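Local coordinates for uncharacterized protein (PDB 3GG7) that binds manganese and is probably a metal-dependent hydrolase of the TatD family acting on ester bonds, though its own substrate is unknown, at residues F6-D11 / A207-V212; V191-D196 / K213-G218. One frame throughout, in Å; residues are numbered along the deposited sequence.

Contact 1: residues F6-D11 / A207-V212; sequences FHVHLD and ALPWDV. With MN (manganese (II) ion), chain B.
P209 meets V8 and L10 through one ring atom, CG. V8 CG2 lies 4.1 Å from P209 CG, and L10 CD2 lies 4.3 Å from the same P209 CG, so the touch is light and wholly apolar. The V8 side chain crosses the proline at about a right angle. Its CG2 stands anti to the backbone N (CG1 at chi1 62°) and is the branch that reaches the ring. L10 approaches only with the end of its side chain.

The proline itself is held in a short 3-10 turn. Backbone N-H of D211 bonds to L208 O, while L208 N donates a hydrogen bond to D211 OD2 at 2.9 Å, meeting the carboxylate from above its plane. W210 lays one ring face over L208 CB.

On the other segment, V8 separates the two histidines of the His-X-His motif, H7 and H9. Both bind manganese through NE2 at 2.1 Å and, with E86, D196 and a water, complete its shell; S122 OG bonds to H7 ND1.

V8 and P209 also touch V30 of strand 29-32, and helix 16-25 covers L10 and P209 through V19, placing the loop before helix 212-223 against barrel strand 4-8.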
loop_
_atom_site.group_PDB
_atom_site.type_symbol
_atom_site.label_atom_id
_atom_site.label_comp_id
_atom_site.label_asym_id
_atom_site.label_seq_id
_atom_site.Cartn_x
_atom_site.Cartn_y
_atom_site.Cartn_z
ATOM N N PHE A 6 -1.505 -5.058 -4.733
ATOM C CA PHE A 6 -2.226 -3.980 -4.097
ATOM C C PHE A 6 -1.328 -2.867 -3.548
ATOM O O PHE A 6 -1.741 -2.128 -2.668
ATOM C CB PHE A 6 -3.183 -4.516 -3.019
ATOM C CG PHE A 6 -4.509 -3.822 -3.007
ATOM C CD1 PHE A 6 -5.391 -4.039 -4.049
ATOM C CD2 PHE A 6 -4.858 -2.909 -2.025
ATOM C CE1 PHE A 6 -6.602 -3.401 -4.070
ATOM C CE2 PHE A 6 -6.085 -2.260 -2.069
ATOM C CZ PHE A 6 -6.950 -2.529 -3.064
ATOM N N HIS A 7 -0.155 -2.680 -4.133
ATOM C CA HIS A 7 0.666 -1.508 -3.887
ATOM C C HIS A 7 1.824 -1.531 -4.857
ATOM O O HIS A 7 2.810 -2.251 -4.643
ATOM C CB HIS A 7 1.180 -1.502 -2.449
ATOM C CG HIS A 7 2.054 -0.335 -2.111
ATOM N ND1 HIS A 7 1.620 0.706 -1.327
ATOM C CD2 HIS A 7 3.337 -0.034 -2.462
ATOM C CE1 HIS A 7 2.596 1.591 -1.196
ATOM N NE2 HIS A 7 3.651 1.159 -1.853
ATOM N N VAL A 8 1.717 -0.725 -5.914
ATOM C CA VAL A 8 2.753 -0.634 -6.923
ATOM C C VAL A 8 2.820 0.771 -7.528
ATOM O O VAL A 8 1.799 1.431 -7.690
ATOM C CB VAL A 8 2.588 -1.738 -7.982
ATOM C CG1 VAL A 8 1.228 -1.621 -8.746
ATOM C CG2 VAL A 8 3.755 -1.759 -8.962
ATOM N N HIS A 9 4.036 1.222 -7.828
ATOM C CA HIS A 9 4.263 2.555 -8.364
ATOM C C HIS A 9 4.355 2.489 -9.872
ATOM O O HIS A 9 5.452 2.595 -10.434
ATOM C CB HIS A 9 5.523 3.173 -7.758
ATOM C CG HIS A 9 5.470 3.287 -6.264
ATOM N ND1 HIS A 9 5.151 4.464 -5.623
ATOM C CD2 HIS A 9 5.705 2.380 -5.287
ATOM C CE1 HIS A 9 5.169 4.271 -4.316
ATOM N NE2 HIS A 9 5.520 3.021 -4.081
ATOM N N LEU A 10 3.218 2.327 -10.540
ATOM C CA LEU A 10 3.236 2.290 -12.018
ATOM C C LEU A 10 3.902 3.517 -12.602
ATOM O O LEU A 10 4.617 3.403 -13.604
ATOM C CB LEU A 10 1.838 2.202 -12.607
ATOM C CG LEU A 10 0.998 1.012 -12.287
ATOM C CD1 LEU A 10 -0.268 1.162 -13.142
ATOM C CD2 LEU A 10 1.727 -0.297 -12.625
ATOM N N ASP A 11 3.741 4.666 -11.951
ATOM C CA ASP A 11 4.218 5.937 -12.498
ATOM C C ASP A 11 5.735 6.147 -12.327
ATOM O O ASP A 11 6.272 7.169 -12.769
ATOM C CB ASP A 11 3.376 7.121 -11.980
ATOM C CG ASP A 11 3.522 7.362 -10.492
ATOM O OD1 ASP A 11 4.399 6.736 -9.840
ATOM O OD2 ASP A 11 2.715 8.200 -9.983
ATOM N N ALA A 207 11.181 -5.041 -9.448
ATOM C CA ALA A 207 9.973 -5.861 -9.527
ATOM C C ALA A 207 8.925 -5.290 -10.468
ATOM O O ALA A 207 8.797 -4.055 -10.604
ATOM C CB ALA A 207 9.362 -6.036 -8.166
ATOM N N LEU A 208 8.233 -6.202 -11.147
ATOM C CA LEU A 208 7.044 -5.901 -11.948
ATOM C C LEU A 208 5.825 -6.474 -11.259
ATOM O O LEU A 208 5.936 -7.416 -10.461
ATOM C CB LEU A 208 7.176 -6.517 -13.348
ATOM C CG LEU A 208 8.230 -5.846 -14.211
ATOM C CD1 LEU A 208 8.575 -6.815 -15.352
ATOM C CD2 LEU A 208 7.705 -4.488 -14.712
ATOM N N PRO A 209 4.626 -5.932 -11.551
ATOM C CA PRO A 209 3.420 -6.388 -10.843
ATOM C C PRO A 209 3.178 -7.892 -10.885
ATOM O O PRO A 209 2.707 -8.476 -9.894
ATOM C CB PRO A 209 2.289 -5.615 -11.528
ATOM C CG PRO A 209 2.944 -4.393 -12.047
ATOM C CD PRO A 209 4.354 -4.781 -12.420
ATOM N N TRP A 210 3.510 -8.529 -11.993
ATOM C CA TRP A 210 3.226 -9.935 -12.124
ATOM C C TRP A 210 4.220 -10.813 -11.342
ATOM O O TRP A 210 4.021 -12.025 -11.228
ATOM C CB TRP A 210 3.075 -10.353 -13.601
ATOM C CG TRP A 210 4.052 -9.776 -14.564
ATOM C CD1 TRP A 210 5.178 -10.379 -15.050
ATOM C CD2 TRP A 210 3.982 -8.498 -15.197
ATOM N NE1 TRP A 210 5.804 -9.559 -15.935
ATOM C CE2 TRP A 210 5.096 -8.392 -16.052
ATOM C CE3 TRP A 210 3.083 -7.425 -15.130
ATOM C CZ2 TRP A 210 5.345 -7.248 -16.817
ATOM C CZ3 TRP A 210 3.326 -6.299 -15.888
ATOM C CH2 TRP A 210 4.450 -6.208 -16.716
ATOM N N ASP A 211 5.235 -10.202 -10.717
ATOM C CA ASP A 211 6.089 -10.924 -9.776
ATOM C C ASP A 211 5.315 -11.261 -8.504
ATOM O O ASP A 211 5.821 -11.977 -7.617
ATOM C CB ASP A 211 7.317 -10.086 -9.374
ATOM C CG ASP A 211 8.340 -9.930 -10.472
ATOM O OD1 ASP A 211 8.516 -10.857 -11.295
ATOM O OD2 ASP A 211 9.003 -8.874 -10.517
ATOM N N VAL A 212 4.107 -10.725 -8.383
ATOM C CA VAL A 212 3.207 -11.065 -7.272
ATOM C C VAL A 212 2.838 -12.552 -7.280
ATOM O O VAL A 212 2.474 -13.077 -6.235
ATOM C CB VAL A 212 1.943 -10.119 -7.219
ATOM C CG1 VAL A 212 0.865 -10.536 -8.190
ATOM C CG2 VAL A 212 1.382 -10.022 -5.801
HETATM MN MN MN B . 5.523 2.072 -2.207
HETATM O O HOH W 1 7.061 1.818 -0.896
#

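Contact 2: residues V191-D196 / K213-G218; sequences VLTETD and KSVVEG. With MN (manganese (II) ion), chain B.
Apolar contacts between T193 and V215 carry most of this buried strand-to-helix packing. The methyl T193 CG2 lies 3.7 Å from V215 CG1, the two side chains lying alongside and running in opposing senses. A second, looser touch joins T193 CG2 to V216 CG2 at 4.3 Å. The other branch of V215 turns to the backbone, its CG2 resting 3.6 Å from E194 O. V215 CG1 is anti to the backbone N (chi1 -175°), which leaves one methyl for the threonine and the other for the carbonyl. L219 and V234 also pack on T193.

Strand 191-193 ends the parallel run of the TIM-type barrel that begins at 83-88, and helix 212-223 lies along its outer side; T193 and V215 thus belong to the layer between barrel wall and helix.

Polar groups turn to other partners. T193 OG1 bonds to I4 O, so the same side chain gives its methyl to the helix and its hydroxyl to the first strand. E194 CB leaves the backbone away from the helix; its carboxylate is shared between S168 OG at OE1 and H148 ND1 at OE2.

Metal binding falls to D196, past the strand end. D196 OD1 holds manganese at 2.2 Å, while D196 OD2 accepts a 2.6 Å hydrogen bond from the water that is itself 2.0 Å from the metal.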
loop_
_atom_site.group_PDB
_atom_site.type_symbol
_atom_site.label_atom_id
_atom_site.label_comp_id
_atom_site.label_asym_id
_atom_site.label_seq_id
_atom_site.Cartn_x
_atom_site.Cartn_y
_atom_site.Cartn_z
ATOM N N VAL A 191 -5.206 -10.314 4.656
ATOM C CA VAL A 191 -3.954 -10.375 3.913
ATOM C C VAL A 191 -4.180 -10.124 2.419
ATOM O O VAL A 191 -5.021 -10.754 1.782
ATOM C CB VAL A 191 -3.220 -11.693 4.165
ATOM C CG1 VAL A 191 -1.940 -11.802 3.337
ATOM C CG2 VAL A 191 -2.863 -11.758 5.644
ATOM N N LEU A 192 -3.437 -9.146 1.895
ATOM C CA LEU A 192 -3.408 -8.826 0.468
ATOM C C LEU A 192 -1.979 -9.026 0.009
ATOM O O LEU A 192 -1.043 -9.046 0.813
ATOM C CB LEU A 192 -3.828 -7.353 0.254
ATOM C CG LEU A 192 -5.179 -6.974 0.847
ATOM C CD1 LEU A 192 -5.386 -5.485 0.767
ATOM C CD2 LEU A 192 -6.334 -7.754 0.181
ATOM N N THR A 193 -1.797 -9.132 -1.302
ATOM C CA THR A 193 -0.486 -9.306 -1.907
ATOM C C THR A 193 -0.067 -8.004 -2.611
ATOM O O THR A 193 -0.911 -7.303 -3.121
ATOM C CB THR A 193 -0.502 -10.476 -2.912
ATOM O OG1 THR A 193 -1.639 -10.375 -3.769
ATOM C CG2 THR A 193 -0.568 -11.839 -2.186
ATOM N N GLU A 194 1.233 -7.728 -2.656
ATOM C CA GLU A 194 1.788 -6.535 -3.341
ATOM C C GLU A 194 3.169 -6.842 -3.895
ATOM O O GLU A 194 3.755 -7.871 -3.537
ATOM C CB GLU A 194 1.909 -5.354 -2.364
ATOM C CG GLU A 194 2.959 -5.549 -1.245
ATOM C CD GLU A 194 3.282 -4.253 -0.474
ATOM O OE1 GLU A 194 2.344 -3.587 0.003
ATOM O OE2 GLU A 194 4.478 -3.897 -0.393
ATOM N N THR A 195 3.717 -5.965 -4.734
ATOM C CA THR A 195 5.137 -5.972 -5.067
ATOM C C THR A 195 5.923 -4.748 -4.582
ATOM O O THR A 195 7.103 -4.843 -4.310
ATOM C CB THR A 195 5.423 -6.078 -6.567
ATOM O OG1 THR A 195 4.933 -4.905 -7.251
ATOM C CG2 THR A 195 4.825 -7.354 -7.164
ATOM N N ASP A 196 5.292 -3.573 -4.555
ATOM C CA ASP A 196 6.013 -2.327 -4.376
ATOM C C ASP A 196 7.069 -2.089 -5.472
ATOM O O ASP A 196 8.094 -1.423 -5.227
ATOM C CB ASP A 196 6.663 -2.219 -2.990
ATOM C CG ASP A 196 6.932 -0.772 -2.579
ATOM O OD1 ASP A 196 6.222 0.138 -3.070
ATOM O OD2 ASP A 196 7.847 -0.546 -1.749
ATOM N N LYS A 213 2.940 -13.220 -8.437
ATOM C CA LYS A 213 2.812 -14.692 -8.481
ATOM C C LYS A 213 3.730 -15.354 -7.444
ATOM O O LYS A 213 3.333 -16.334 -6.801
ATOM C CB LYS A 213 3.127 -15.225 -9.885
ATOM C CG LYS A 213 2.672 -16.675 -10.079
ATOM C CD LYS A 213 2.697 -17.099 -11.535
ATOM C CE LYS A 213 2.345 -18.577 -11.667
ATOM N NZ LYS A 213 2.094 -18.997 -13.096
ATOM N N SER A 214 4.939 -14.824 -7.261
ATOM C CA SER A 214 5.859 -15.378 -6.252
ATOM C C SER A 214 5.412 -15.153 -4.813
ATOM O O SER A 214 5.713 -15.960 -3.935
ATOM C CB SER A 214 7.290 -14.904 -6.457
ATOM O OG SER A 214 7.454 -13.531 -6.200
ATOM N N VAL A 215 4.682 -14.074 -4.555
ATOM C CA VAL A 215 4.132 -13.861 -3.234
ATOM C C VAL A 215 3.038 -14.889 -2.971
ATOM O O VAL A 215 2.944 -15.415 -1.859
ATOM C CB VAL A 215 3.544 -12.424 -3.065
ATOM C CG1 VAL A 215 3.085 -12.211 -1.628
ATOM C CG2 VAL A 215 4.583 -11.370 -3.456
ATOM N N VAL A 216 2.206 -15.166 -3.972
ATOM C CA VAL A 216 1.124 -16.142 -3.822
ATOM C C VAL A 216 1.716 -17.532 -3.545
ATOM O O VAL A 216 1.248 -18.273 -2.649
ATOM C CB VAL A 216 0.232 -16.179 -5.078
ATOM C CG1 VAL A 216 -0.622 -17.456 -5.108
ATOM C CG2 VAL A 216 -0.643 -14.923 -5.124
ATOM N N GLU A 217 2.757 -17.860 -4.304
ATOM C CA GLU A 217 3.498 -19.107 -4.092
ATOM C C GLU A 217 4.093 -19.134 -2.688
ATOM O O GLU A 217 3.992 -20.151 -1.989
ATOM C CB GLU A 217 4.575 -19.286 -5.163
ATOM C CG GLU A 217 3.966 -19.574 -6.541
ATOM C CD GLU A 217 4.965 -19.520 -7.688
ATOM O OE1 GLU A 217 6.100 -19.031 -7.485
ATOM O OE2 GLU A 217 4.601 -19.963 -8.808
ATOM N N GLY A 218 4.680 -18.018 -2.254
ATOM C CA GLY A 218 5.214 -17.907 -0.885
ATOM C C GLY A 218 4.164 -18.129 0.199
ATOM O O GLY A 218 4.410 -18.828 1.199
HETATM MN MN MN B . 5.523 2.072 -2.207
HETATM O O HOH W 1 7.061 1.818 -0.896
#

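Both contacts are buried and lie on one barrel, their centres about 10 Å apart. Contact 1 sets strand 4-8 and the turn beyond it against a loop; contact 2 sets strand 191-193 against the helix that follows that loop, so one run of chain backs two adjoining strands. Strand 4-8 meets strand 191-193 and the loop after it through the backbone: F6 N lies 2.8 Å from T193 O and H7 O 2.8 Å from D196 N, both probable hydrogen bonds. Contact 1 is apolar throughout, a proline ring against valine and leucine methyls; contact 2 is mainly methyl against methyl, with one valine methyl on a backbone carbonyl. Ligands differ too: two imidazoles from 6-11, one carboxylate from 191-196, sharing one manganese.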